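PDB 6C87: Rab GDP dissociation inhibitor alpha from Naegleria fowleri, which probably binds prenylated, GDP-bound Rab GTPases, slows their release of nucleotide and recycles them between membranes and cytosol. Local coordinates for residues L54-M59 / I312-H317; M90-L95 / L226-K231; L113-F118 / S349-V354; G123-V128 / S328-P333. All coordinates share one frame; numbering follows the deposited sequence.

Contact 1: residues L54-M59 / I312-H317; sequences LNLDQM and ICILSH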
loop_
_atom_site.group_PDB
_atom_site.type_symbol
_atom_site.label_atom_id
_atom_site.label_comp_id
_atom_site.label_asym_id
_atom_site.label_seq_id
_atom_site.Cartn_x
_atom_site.Cartn_y
_atom_site.Cartn_z
ATOM N N LEU A 54 -14.290 -37.986 -5.317
ATOM C CA LEU A 54 -14.750 -39.275 -5.810
ATOM C C LEU A 54 -15.749 -39.909 -4.854
ATOM O O LEU A 54 -15.644 -39.755 -3.630
ATOM C CB LEU A 54 -13.568 -40.233 -6.020
ATOM C CG LEU A 54 -12.814 -40.152 -7.352
ATOM C CD1 LEU A 54 -12.251 -38.763 -7.585
ATOM C CD2 LEU A 54 -11.704 -41.188 -7.390
ATOM N N ASN A 55 -16.704 -40.652 -5.424
ATOM C CA ASN A 55 -17.554 -41.495 -4.606
ATOM C C ASN A 55 -16.892 -42.865 -4.487
ATOM O O ASN A 55 -15.821 -43.112 -5.051
ATOM C CB ASN A 55 -18.984 -41.573 -5.163
ATOM C CG ASN A 55 -19.074 -42.253 -6.526
ATOM O OD1 ASN A 55 -18.422 -43.264 -6.794
ATOM N ND2 ASN A 55 -19.904 -41.697 -7.392
ATOM N N LEU A 56 -17.549 -43.772 -3.755
ATOM C CA LEU A 56 -16.916 -45.041 -3.412
ATOM C C LEU A 56 -16.720 -45.916 -4.648
ATOM O O LEU A 56 -15.652 -46.513 -4.825
ATOM C CB LEU A 56 -17.733 -45.757 -2.339
ATOM C CG LEU A 56 -17.053 -46.909 -1.593
ATOM C CD1 LEU A 56 -15.820 -46.428 -0.824
ATOM C CD2 LEU A 56 -18.027 -47.584 -0.651
ATOM N N ASP A 57 -17.728 -45.993 -5.522
ATOM C CA ASP A 57 -17.565 -46.747 -6.765
ATOM C C ASP A 57 -16.395 -46.198 -7.573
ATOM O O ASP A 57 -15.615 -46.961 -8.157
ATOM C CB ASP A 57 -18.841 -46.690 -7.606
ATOM C CG ASP A 57 -20.013 -47.451 -6.986
ATOM O OD1 ASP A 57 -21.168 -47.071 -7.278
ATOM O OD2 ASP A 57 -19.796 -48.390 -6.190
ATOM N N GLN A 58 -16.269 -44.870 -7.626
ATOM C CA GLN A 58 -15.175 -44.245 -8.363
ATOM C C GLN A 58 -13.826 -44.528 -7.705
ATOM O O GLN A 58 -12.818 -44.700 -8.399
ATOM C CB GLN A 58 -15.421 -42.738 -8.495
ATOM C CG GLN A 58 -16.598 -42.379 -9.408
ATOM C CD GLN A 58 -16.991 -40.906 -9.350
ATOM O OE1 GLN A 58 -16.883 -40.248 -8.306
ATOM N NE2 GLN A 58 -17.451 -40.382 -10.482
ATOM N N MET A 59 -13.784 -44.571 -6.368
ATOM C CA MET A 59 -12.549 -44.941 -5.674
ATOM C C MET A 59 -12.136 -46.365 -6.023
ATOM O O MET A 59 -10.967 -46.629 -6.325
ATOM C CB MET A 59 -12.729 -44.802 -4.166
ATOM C CG MET A 59 -12.878 -43.379 -3.697
ATOM S SD MET A 59 -11.342 -42.454 -3.752
ATOM C CE MET A 59 -10.393 -43.226 -2.457
ATOM N N ILE A 312 -5.467 -43.045 1.894
ATOM C CA ILE A 312 -6.846 -42.682 2.178
ATOM C C ILE A 312 -7.482 -43.858 2.906
ATOM O O ILE A 312 -7.476 -44.989 2.401
ATOM C CB ILE A 312 -7.584 -42.307 0.881
ATOM C CG1 ILE A 312 -6.812 -41.175 0.187
ATOM C CG2 ILE A 312 -9.011 -41.884 1.149
ATOM C CD1 ILE A 312 -7.208 -40.922 -1.255
ATOM N N CYS A 313 -7.971 -43.601 4.122
ATOM C CA CYS A 313 -8.457 -44.638 5.024
ATOM C C CYS A 313 -9.908 -44.392 5.401
ATOM O O CYS A 313 -10.264 -43.290 5.836
ATOM C CB CYS A 313 -7.608 -44.711 6.296
ATOM S SG CYS A 313 -5.844 -44.824 5.996
ATOM N N ILE A 314 -10.736 -45.417 5.234
ATOM C CA ILE A 314 -12.108 -45.401 5.719
ATOM C C ILE A 314 -12.151 -46.085 7.078
ATOM O O ILE A 314 -11.766 -47.257 7.213
ATOM C CB ILE A 314 -13.064 -46.076 4.730
ATOM C CG1 ILE A 314 -12.995 -45.337 3.388
ATOM C CG2 ILE A 314 -14.475 -46.090 5.321
ATOM C CD1 ILE A 314 -13.838 -45.943 2.289
ATOM N N LEU A 315 -12.640 -45.362 8.080
ATOM C CA LEU A 315 -12.711 -45.861 9.442
ATOM C C LEU A 315 -14.165 -45.956 9.871
ATOM O O LEU A 315 -15.014 -45.174 9.430
ATOM C CB LEU A 315 -11.941 -44.948 10.408
ATOM C CG LEU A 315 -10.520 -44.534 10.005
ATOM C CD1 LEU A 315 -9.899 -43.634 11.056
ATOM C CD2 LEU A 315 -9.656 -45.771 9.800
ATOM N N SER A 316 -14.443 -46.922 10.740
ATOM C CA SER A 316 -15.738 -47.060 11.389
ATOM C C SER A 316 -15.671 -46.632 12.851
ATOM O O SER A 316 -16.460 -47.087 13.683
ATOM C CB SER A 316 -16.239 -48.495 11.265
ATOM O OG SER A 316 -16.775 -48.711 9.975
ATOM N N HIS A 317 -14.727 -45.749 13.171
ATOM C CA HIS A 317 -14.484 -45.332 14.542
ATOM C C HIS A 317 -13.713 -44.025 14.513
ATOM O O HIS A 317 -12.962 -43.777 13.567
ATOM C CB HIS A 317 -13.690 -46.402 15.310
ATOM C CG HIS A 317 -12.330 -46.661 14.744
ATOM N ND1 HIS A 317 -11.240 -45.868 15.031
ATOM C CD2 HIS A 317 -11.885 -47.618 13.895
ATOM C CE1 HIS A 317 -10.183 -46.321 14.381
ATOM N NE2 HIS A 317 -10.546 -47.385 13.687
#
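Met-59 and Leu-56, one helical turn apart at the start of helix 56-64, rest on Ile-312 and Ile-314 of strand 302-315. Met-59 sends its CB toward the strand. From there CG lies beside the backbone N, and the chain then folds at two successive bonds, chi2 -73° and chi3 -69°, so that the CG and SD atoms act as a bent arm and the terminal methyl does the touching. This CE is equally near two branches of one isoleucine, 4.1 Å from Ile-312 CG2 and likewise 4.1 Å from Ile-312 CD1. The same side chain also packs on Phe-391 of the adjoining strand 389-400 and on Ile-82 of strand 82-83. Leu-56 starts off alongside the strand rather than at it, but with CG anti to its N (chi1 -164°) one branch reaches over, and its CD1 meets Ile-314 CD1 at 3.7 Å, methyl against methyl. Leu-56 also touches Pro-70 and Tyr-80. The first turn that presents these two residues is fixed by a capping box: Gln-58 N donates to Asn-55 OD1 at 2.8 Å, while Asn-55 N donates to Gln-58 OE1 at 2.9 Å, in the carbonyl plane and on a lone pair. No hydrogen bond links helix to strand. The chemistry is therefore divided: polar groups cap the start of the helix, which Ser-77 anchors further through bonds to Leu-56 and Asp-57, whereas between the two segments only methyl groups meet, an interface that depends on shape rather than on directed bonds.

Contact 2: residues M90-L95 / L226-K231; sequences MANGKL and LNMYGK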
loop_
_atom_site.group_PDB
_atom_site.type_symbol
_atom_site.label_atom_id
_atom_site.label_comp_id
_atom_site.label_asym_id
_atom_site.label_seq_id
_atom_site.Cartn_x
_atom_site.Cartn_y
_atom_site.Cartn_z
ATOM N N MET A 90 -7.562 -22.437 7.245
ATOM C CA MET A 90 -7.432 -21.602 8.431
ATOM C C MET A 90 -8.502 -20.518 8.364
ATOM O O MET A 90 -8.618 -19.811 7.358
ATOM C CB MET A 90 -6.027 -21.008 8.506
ATOM C CG MET A 90 -5.837 -19.896 9.524
ATOM S SD MET A 90 -5.983 -20.419 11.248
ATOM C CE MET A 90 -4.708 -21.676 11.357
ATOM N N ALA A 91 -9.267 -20.384 9.453
ATOM C CA ALA A 91 -10.555 -19.692 9.425
ATOM C C ALA A 91 -10.500 -18.275 8.862
ATOM O O ALA A 91 -11.443 -17.842 8.189
ATOM C CB ALA A 91 -11.152 -19.670 10.828
ATOM N N ASN A 92 -9.427 -17.527 9.114
ATOM C CA ASN A 92 -9.366 -16.186 8.524
ATOM C C ASN A 92 -8.060 -15.972 7.768
ATOM O O ASN A 92 -7.526 -14.858 7.739
ATOM C CB ASN A 92 -9.560 -15.101 9.585
ATOM C CG ASN A 92 -11.026 -14.755 9.812
ATOM O OD1 ASN A 92 -11.762 -14.466 8.869
ATOM N ND2 ASN A 92 -11.456 -14.792 11.068
ATOM N N GLY A 93 -7.534 -17.042 7.171
ATOM C CA GLY A 93 -6.268 -17.025 6.477
ATOM C C GLY A 93 -6.387 -16.496 5.066
ATOM O O GLY A 93 -7.403 -15.932 4.657
ATOM N N LYS A 94 -5.306 -16.688 4.305
ATOM C CA LYS A 94 -5.214 -16.084 2.981
ATOM C C LYS A 94 -6.274 -16.636 2.036
ATOM O O LYS A 94 -6.943 -15.874 1.330
ATOM C CB LYS A 94 -3.822 -16.292 2.389
ATOM C CG LYS A 94 -2.760 -15.362 2.938
ATOM C CD LYS A 94 -1.430 -15.615 2.247
ATOM C CE LYS A 94 -0.426 -14.527 2.566
ATOM N NZ LYS A 94 0.963 -14.984 2.306
ATOM N N LEU A 95 -6.455 -17.958 2.014
ATOM C CA LEU A 95 -7.385 -18.528 1.046
ATOM C C LEU A 95 -8.811 -18.069 1.312
ATOM O O LEU A 95 -9.545 -17.724 0.376
ATOM C CB LEU A 95 -7.293 -20.051 1.040
ATOM C CG LEU A 95 -8.273 -20.667 0.038
ATOM C CD1 LEU A 95 -7.994 -20.129 -1.348
ATOM C CD2 LEU A 95 -8.171 -22.177 0.040
ATOM N N LEU A 226 -9.389 -19.921 16.517
ATOM C CA LEU A 226 -9.817 -20.977 17.432
ATOM C C LEU A 226 -10.920 -20.490 18.366
ATOM O O LEU A 226 -11.850 -21.242 18.674
ATOM C CB LEU A 226 -8.613 -21.487 18.237
ATOM C CG LEU A 226 -8.751 -22.423 19.452
ATOM C CD1 LEU A 226 -9.105 -23.840 19.051
ATOM C CD2 LEU A 226 -7.497 -22.420 20.314
ATOM N N ASN A 227 -10.834 -19.238 18.835
ATOM C CA ASN A 227 -11.863 -18.720 19.736
ATOM C C ASN A 227 -13.171 -18.414 19.019
ATOM O O ASN A 227 -14.226 -18.398 19.662
ATOM C CB ASN A 227 -11.365 -17.453 20.437
ATOM C CG ASN A 227 -10.383 -17.751 21.558
ATOM O OD1 ASN A 227 -10.353 -18.858 22.102
ATOM N ND2 ASN A 227 -9.572 -16.758 21.912
ATOM N N MET A 228 -13.123 -18.190 17.705
ATOM C CA MET A 228 -14.308 -17.839 16.926
ATOM C C MET A 228 -15.154 -19.064 16.602
ATOM O O MET A 228 -16.388 -19.001 16.635
ATOM C CB MET A 228 -13.893 -17.100 15.654
ATOM C CG MET A 228 -13.807 -15.597 15.847
ATOM S SD MET A 228 -13.504 -14.719 14.311
ATOM C CE MET A 228 -15.032 -14.996 13.426
ATOM N N TYR A 229 -14.502 -20.184 16.303
ATOM C CA TYR A 229 -15.173 -21.416 15.923
ATOM C C TYR A 229 -15.140 -22.473 17.016
ATOM O O TYR A 229 -15.897 -23.444 16.937
ATOM C CB TYR A 229 -14.579 -21.948 14.604
ATOM C CG TYR A 229 -14.713 -20.913 13.501
ATOM C CD1 TYR A 229 -15.786 -20.957 12.622
ATOM C CD2 TYR A 229 -13.817 -19.852 13.386
ATOM C CE1 TYR A 229 -15.947 -19.995 11.635
ATOM C CE2 TYR A 229 -13.976 -18.883 12.407
ATOM C CZ TYR A 229 -15.040 -18.964 11.528
ATOM O OH TYR A 229 -15.206 -18.008 10.545
ATOM N N GLY A 230 -14.278 -22.318 18.018
ATOM C CA GLY A 230 -14.374 -23.128 19.216
ATOM C C GLY A 230 -13.413 -24.284 19.352
ATOM O O GLY A 230 -12.393 -24.195 20.039
ATOM N N LYS A 231 -13.748 -25.382 18.684
ATOM C CA LYS A 231 -12.969 -26.610 18.788
ATOM C C LYS A 231 -11.577 -26.478 18.163
ATOM O O LYS A 231 -10.602 -27.024 18.696
ATOM C CB LYS A 231 -13.764 -27.749 18.157
#
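The C-terminal end of helix 212-229 meets the turn between strand 89-90 and helix 94-102, with Tyr-229 and Met-228 set against Ala-91 and Asn-92. The CB of Ala-91 points at the tyrosine and lies obliquely by one side of its ring, 3.3 Å from Tyr-229 CE2 and 3.7 Å from Tyr-229 CD2. Beside it, the Asn-92 amide crosses the Met-228 chain at about a right angle, ND2 approaching Met-228 SD to 3.8 Å; the other end of that amide, OD1, is hydrogen-bonded to Arg-100. Met-228 runs straight through chi2 and bends only at its last torsion. Both residues of the helix end also face the second subunit: Tyr-229 OH is hydrogen-bonded to Met-228 O of that subunit, the two Tyr-229 rings meet with planes nearly perpendicular, and the two Met-228 side chains pack together. The contact thus backs a subunit interface. On the turn, Gly-93 N donates to Met-90 O at 3.0 Å, and Gly-93 is the N-cap of helix 94-102. On the helix, Gly-230 N donates to Leu-226 O at 2.7 Å, and its positive phi of 102° leads the chain away, the classic glycine termination of a helix C-terminus.

Contact 3: residues L113-F118 / S349-V354; sequences LVEGSF and SFTHHV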
loop_
_atom_site.group_PDB
_atom_site.type_symbol
_atom_site.label_atom_id
_atom_site.label_comp_id
_atom_site.label_asym_id
_atom_site.label_seq_id
_atom_site.Cartn_x
_atom_site.Cartn_y
_atom_site.Cartn_z
ATOM N N LEU A 113 -17.086 -26.168 10.915
ATOM C CA LEU A 113 -15.872 -26.201 11.721
ATOM C C LEU A 113 -15.308 -27.617 11.823
ATOM O O LEU A 113 -16.021 -28.617 11.686
ATOM C CB LEU A 113 -16.138 -25.612 13.110
ATOM C CG LEU A 113 -17.246 -26.163 14.017
ATOM C CD1 LEU A 113 -16.702 -27.280 14.915
ATOM C CD2 LEU A 113 -17.979 -25.068 14.819
ATOM N N VAL A 114 -14.009 -27.682 12.015
ATOM C CA VAL A 114 -13.295 -28.914 12.308
ATOM C C VAL A 114 -13.208 -29.063 13.821
ATOM O O VAL A 114 -12.921 -28.093 14.539
ATOM C CB VAL A 114 -11.907 -28.884 11.642
ATOM C CG1 VAL A 114 -11.107 -30.121 11.992
ATOM C CG2 VAL A 114 -12.067 -28.726 10.128
ATOM N N GLU A 115 -13.439 -30.280 14.317
ATOM C CA GLU A 115 -13.614 -30.452 15.756
ATOM C C GLU A 115 -12.302 -30.580 16.524
ATOM O O GLU A 115 -12.265 -30.259 17.712
ATOM C CB GLU A 115 -14.524 -31.646 16.037
ATOM C CG GLU A 115 -15.953 -31.382 15.597
ATOM C CD GLU A 115 -16.862 -32.592 15.734
ATOM O OE1 GLU A 115 -16.589 -33.468 16.586
ATOM O OE2 GLU A 115 -17.858 -32.661 14.989
ATOM N N GLY A 116 -11.227 -31.040 15.903
ATOM C CA GLY A 116 -10.017 -31.355 16.634
ATOM C C GLY A 116 -8.777 -30.745 16.018
ATOM O O GLY A 116 -8.697 -30.523 14.811
ATOM N N SER A 117 -7.815 -30.430 16.884
ATOM C CA SER A 117 -6.483 -30.022 16.440
ATOM C C SER A 117 -5.463 -30.718 17.324
ATOM O O SER A 117 -5.339 -30.366 18.504
ATOM C CB SER A 117 -6.303 -28.512 16.498
ATOM O OG SER A 117 -5.021 -28.166 16.010
ATOM N N PHE A 118 -4.716 -31.671 16.746
ATOM C CA PHE A 118 -3.840 -32.560 17.498
ATOM C C PHE A 118 -2.446 -32.611 16.890
ATOM O O PHE A 118 -2.263 -32.404 15.689
ATOM C CB PHE A 118 -4.402 -33.978 17.556
ATOM C CG PHE A 118 -5.675 -34.068 18.298
ATOM C CD1 PHE A 118 -6.875 -33.834 17.654
ATOM C CD2 PHE A 118 -5.678 -34.341 19.656
ATOM C CE1 PHE A 118 -8.068 -33.893 18.351
ATOM C CE2 PHE A 118 -6.864 -34.395 20.359
ATOM C CZ PHE A 118 -8.061 -34.169 19.704
ATOM N N SER A 349 -15.807 -36.690 8.110
ATOM C CA SER A 349 -16.791 -37.746 8.301
ATOM C C SER A 349 -18.160 -37.282 7.806
ATOM O O SER A 349 -18.270 -36.315 7.042
ATOM C CB SER A 349 -16.852 -38.145 9.783
ATOM O OG SER A 349 -17.365 -37.068 10.548
ATOM N N PHE A 350 -19.200 -37.975 8.271
ATOM C CA PHE A 350 -20.579 -37.604 7.982
ATOM C C PHE A 350 -20.872 -36.160 8.360
ATOM O O PHE A 350 -21.753 -35.534 7.762
ATOM C CB PHE A 350 -21.534 -38.555 8.724
ATOM C CG PHE A 350 -21.064 -38.941 10.127
ATOM C CD1 PHE A 350 -20.137 -39.970 10.319
ATOM C CD2 PHE A 350 -21.564 -38.286 11.255
ATOM C CE1 PHE A 350 -19.704 -40.323 11.593
ATOM C CE2 PHE A 350 -21.136 -38.644 12.542
ATOM C CZ PHE A 350 -20.203 -39.668 12.705
ATOM N N THR A 351 -20.145 -35.606 9.340
ATOM C CA THR A 351 -20.435 -34.249 9.798
ATOM C C THR A 351 -20.141 -33.201 8.737
ATOM O O THR A 351 -20.680 -32.091 8.818
ATOM C CB THR A 351 -19.667 -33.902 11.086
ATOM O OG1 THR A 351 -18.258 -34.095 10.902
ATOM C CG2 THR A 351 -20.171 -34.724 12.258
ATOM N N HIS A 352 -19.303 -33.520 7.753
ATOM C CA HIS A 352 -19.133 -32.660 6.592
ATOM C C HIS A 352 -19.783 -33.249 5.346
ATOM O O HIS A 352 -19.578 -32.729 4.245
ATOM C CB HIS A 352 -17.648 -32.385 6.359
ATOM C CG HIS A 352 -17.052 -31.438 7.358
ATOM N ND1 HIS A 352 -16.437 -31.866 8.517
ATOM C CD2 HIS A 352 -17.030 -30.084 7.398
ATOM C CE1 HIS A 352 -16.025 -30.816 9.206
ATOM N NE2 HIS A 352 -16.378 -29.722 8.553
ATOM N N HIS A 353 -20.595 -34.302 5.511
ATOM C CA HIS A 353 -21.279 -34.989 4.414
ATOM C C HIS A 353 -20.303 -35.444 3.333
ATOM O O HIS A 353 -20.548 -35.283 2.135
ATOM C CB HIS A 353 -22.383 -34.129 3.806
ATOM C CG HIS A 353 -23.593 -34.023 4.669
ATOM N ND1 HIS A 353 -23.863 -32.912 5.435
ATOM C CD2 HIS A 353 -24.572 -34.916 4.938
ATOM C CE1 HIS A 353 -24.982 -33.110 6.110
ATOM N NE2 HIS A 353 -25.427 -34.322 5.833
ATOM N N VAL A 354 -19.171 -35.993 3.761
ATOM C CA VAL A 354 -18.241 -36.646 2.849
ATOM C C VAL A 354 -18.217 -38.163 3.018
ATOM O O VAL A 354 -17.559 -38.849 2.217
ATOM C CB VAL A 354 -16.822 -36.051 2.972
ATOM C CG1 VAL A 354 -16.877 -34.553 2.666
ATOM C CG2 VAL A 354 -16.242 -36.293 4.374
HETATM O O HOH W 1 -17.039 -32.271 12.464
#
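Leu-113 and His-352 bring their backbones closest, 8.9 Å from CA to CA, too far for strand pairing, and the segments are joined by a ring edge and a bridging water. The CB of His-352 is directed toward the 113-118 segment, with CG beside its own backbone N (chi1 -73°). The edge of the imidazole is turned to the carbonyl of Leu-113, with CE1 3.3 Å from Leu-113 O and that oxygen near the ring plane. A weak hydrogen bond from NE2 to Ala-112 O and an edge-to-face meeting with the ring of Tyr-236 further limit how the imidazole can turn. The 113-118 segment belongs to strand 111-121 of the large mixed sheet, while 349-354 leaves strand 343-349 of the same sheet through a short 3-10 turn in which His-352 N donates to Ser-349 O at 3.1 Å. Contact 3 therefore ties the loop following one strand to the broken course of another. Further along, Glu-115 and Thr-351 approach from opposite directions. The glutamate chain is extended beyond CG, and its OE2 lies 4.1 Å from the methyl CG2 of Thr-351. A water spans the polar ends: it donates to Glu-115 OE2 at 2.7 Å and is also hydrogen-bonded to Thr-351 OG1 at 2.7 Å. The second carboxylate oxygen, OE1, is taken by the backbone N of Lys-326, whose carbonyl O is in turn hydrogen-bonded to Ser-349 OG. Both oxygens of the carboxylate are thus engaged, and the rotation of the group is restricted. Ser-349 OG also accepts a weak bond from Thr-351 N.

Contact 4: residues G123-V128 / S328-P333; sequences GEIHKV and SQIIFP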
loop_
_atom_site.group_PDB
_atom_site.type_symbol
_atom_site.label_atom_id
_atom_site.label_comp_id
_atom_site.label_asym_id
_atom_site.label_seq_id
_atom_site.Cartn_x
_atom_site.Cartn_y
_atom_site.Cartn_z
ATOM N N GLY A 123 4.820 -41.257 20.438
ATOM C CA GLY A 123 3.851 -42.317 20.250
ATOM C C GLY A 123 2.416 -41.968 20.581
ATOM O O GLY A 123 1.549 -42.847 20.494
ATOM N N GLU A 124 2.133 -40.725 20.961
ATOM C CA GLU A 124 0.789 -40.307 21.317
ATOM C C GLU A 124 0.455 -39.019 20.583
ATOM O O GLU A 124 1.342 -38.278 20.147
ATOM C CB GLU A 124 0.655 -40.093 22.834
ATOM C CG GLU A 124 0.967 -41.323 23.673
ATOM C CD GLU A 124 0.939 -41.029 25.164
ATOM O OE1 GLU A 124 1.559 -40.025 25.572
ATOM O OE2 GLU A 124 0.314 -41.798 25.929
ATOM N N ILE A 125 -0.841 -38.767 20.424
ATOM C CA ILE A 125 -1.329 -37.501 19.888
ATOM C C ILE A 125 -2.102 -36.782 20.986
ATOM O O ILE A 125 -2.808 -37.410 21.783
ATOM C CB ILE A 125 -2.179 -37.659 18.607
ATOM C CG1 ILE A 125 -3.492 -38.376 18.877
ATOM C CG2 ILE A 125 -1.392 -38.378 17.525
ATOM C CD1 ILE A 125 -4.383 -38.409 17.655
ATOM N N HIS A 126 -1.912 -35.471 21.069
ATOM C CA HIS A 126 -2.530 -34.665 22.106
ATOM C C HIS A 126 -3.065 -33.379 21.497
ATOM O O HIS A 126 -2.674 -32.976 20.399
ATOM C CB HIS A 126 -1.531 -34.366 23.235
ATOM C CG HIS A 126 -1.080 -35.589 23.972
ATOM N ND1 HIS A 126 -1.866 -36.226 24.909
ATOM C CD2 HIS A 126 0.067 -36.308 23.886
ATOM C CE1 HIS A 126 -1.218 -37.279 25.380
ATOM N NE2 HIS A 126 -0.044 -37.351 24.775
ATOM N N LYS A 127 -3.996 -32.752 22.211
ATOM C CA LYS A 127 -4.538 -31.477 21.772
ATOM C C LYS A 127 -3.423 -30.438 21.688
ATOM O O LYS A 127 -2.472 -30.447 22.474
ATOM C CB LYS A 127 -5.639 -31.013 22.735
ATOM N N VAL A 128 -3.540 -29.529 20.724
ATOM C CA VAL A 128 -2.543 -28.471 20.563
ATOM C C VAL A 128 -2.747 -27.430 21.663
ATOM O O VAL A 128 -3.840 -26.855 21.775
ATOM C CB VAL A 128 -2.628 -27.835 19.166
ATOM C CG1 VAL A 128 -1.700 -26.638 19.075
ATOM C CG2 VAL A 128 -2.294 -28.860 18.089
ATOM N N SER A 328 -10.969 -33.735 12.331
ATOM C CA SER A 328 -9.781 -33.391 13.097
ATOM C C SER A 328 -8.597 -33.104 12.187
ATOM O O SER A 328 -8.426 -33.732 11.140
ATOM C CB SER A 328 -9.420 -34.508 14.081
ATOM O OG SER A 328 -8.459 -34.054 15.012
ATOM N N GLN A 329 -7.774 -32.154 12.626
ATOM C CA GLN A 329 -6.435 -31.925 12.099
ATOM C C GLN A 329 -5.430 -32.609 13.024
ATOM O O GLN A 329 -5.499 -32.441 14.247
ATOM C CB GLN A 329 -6.143 -30.425 12.016
ATOM C CG GLN A 329 -4.746 -30.070 11.529
ATOM C CD GLN A 329 -4.606 -30.173 10.020
ATOM O OE1 GLN A 329 -4.619 -31.266 9.456
ATOM N NE2 GLN A 329 -4.444 -29.026 9.362
ATOM N N ILE A 330 -4.496 -33.369 12.444
ATOM C CA ILE A 330 -3.465 -34.082 13.201
ATOM C C ILE A 330 -2.115 -33.851 12.536
ATOM O O ILE A 330 -1.917 -34.252 11.384
ATOM C CB ILE A 330 -3.753 -35.590 13.285
ATOM C CG1 ILE A 330 -5.237 -35.846 13.578
ATOM C CG2 ILE A 330 -2.874 -36.226 14.361
ATOM C CD1 ILE A 330 -5.611 -37.293 13.581
ATOM N N ILE A 331 -1.180 -33.241 13.269
ATOM C CA ILE A 331 0.160 -32.921 12.769
ATOM C C ILE A 331 1.186 -33.884 13.357
ATOM O O ILE A 331 1.167 -34.168 14.561
ATOM C CB ILE A 331 0.532 -31.462 13.085
ATOM C CG1 ILE A 331 -0.561 -30.523 12.579
ATOM C CG2 ILE A 331 1.878 -31.103 12.470
ATOM C CD1 ILE A 331 -0.817 -30.670 11.100
ATOM N N PHE A 332 2.079 -34.392 12.505
ATOM C CA PHE A 332 3.188 -35.257 12.909
ATOM C C PHE A 332 4.500 -34.555 12.576
ATOM O O PHE A 332 5.018 -34.697 11.457
ATOM C CB PHE A 332 3.094 -36.616 12.216
ATOM C CG PHE A 332 1.897 -37.418 12.629
ATOM C CD1 PHE A 332 0.646 -37.136 12.105
ATOM C CD2 PHE A 332 2.015 -38.452 13.544
ATOM C CE1 PHE A 332 -0.471 -37.866 12.488
ATOM C CE2 PHE A 332 0.900 -39.187 13.927
ATOM C CZ PHE A 332 -0.347 -38.890 13.396
ATOM N N PRO A 333 5.068 -33.783 13.505
ATOM C CA PRO A 333 6.299 -33.034 13.197
ATOM C C PRO A 333 7.470 -33.950 12.849
ATOM O O PRO A 333 7.642 -35.024 13.429
ATOM C CB PRO A 333 6.561 -32.237 14.482
ATOM C CG PRO A 333 5.225 -32.194 15.187
ATOM C CD PRO A 333 4.561 -33.490 14.857
#
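Ile-125 reaches Ile-330 and Phe-332 across one face of a mixed beta sheet, in which strand 124-127 forms a beta-hairpin with strand 111-121 and strand 328-332 runs parallel to that same central strand on its other edge. The touching branch is CG2 of Ile-125, 4.1 Å from Ile-330 CG2, and the two side chains slant across each other. The same methyl is 4.3 Å from Phe-332 CZ, coming obliquely to the ring. With chi1 of Ile-125 at 67°, CG1 is held between the backbone N and the carbonyl carbon while CG2 is turned out beside the N. In the next shell, Tyr-120 of the intervening strand packs on Ile-125, and its ring meets that of Phe-332 with planes about 30° apart, so one aromatic residue backs both partners. Ile-343 and Cys-345 support Phe-332 from strand 343-349, and Val-347 of that strand supports Ile-330. Further out, backbone bonds tie both strands to the shared strand, His-126 with Val-119 on one edge and Gln-329 with Gly-116 and Phe-118 on the other. Within the hairpin strand, residues two apart add a polar link: His-126 NE2 donates to Glu-124 OE1 at 3.2 Å, the oxygen lying in the imidazole plane but being met from well above the plane of its own carboxylate.

The first segments follow in the order of contacts 1 to 4, the second in the order 2, 1, 4, 3. Contacts 1, 3 and 4 reach the mixed sheet. Contacts 3 and 4, about 15 Å apart between centres, are joined by the parallel pairing of strands 111-121 and 328-332, where Phe-118 N probably donates to Gln-329 O at 2.7 Å. Contact 1, about 15 Å from contact 3 between centres, places helix 56-64 elsewhere on it. Contact 2 packs on contact 3, Tyr-229 against Leu-113 and Lys-231 against Val-114 and Glu-115, about 27 Å from contact 1 between centres. Together they draw early and late parts of the chain around one sheet, contact 2 facing a second subunit.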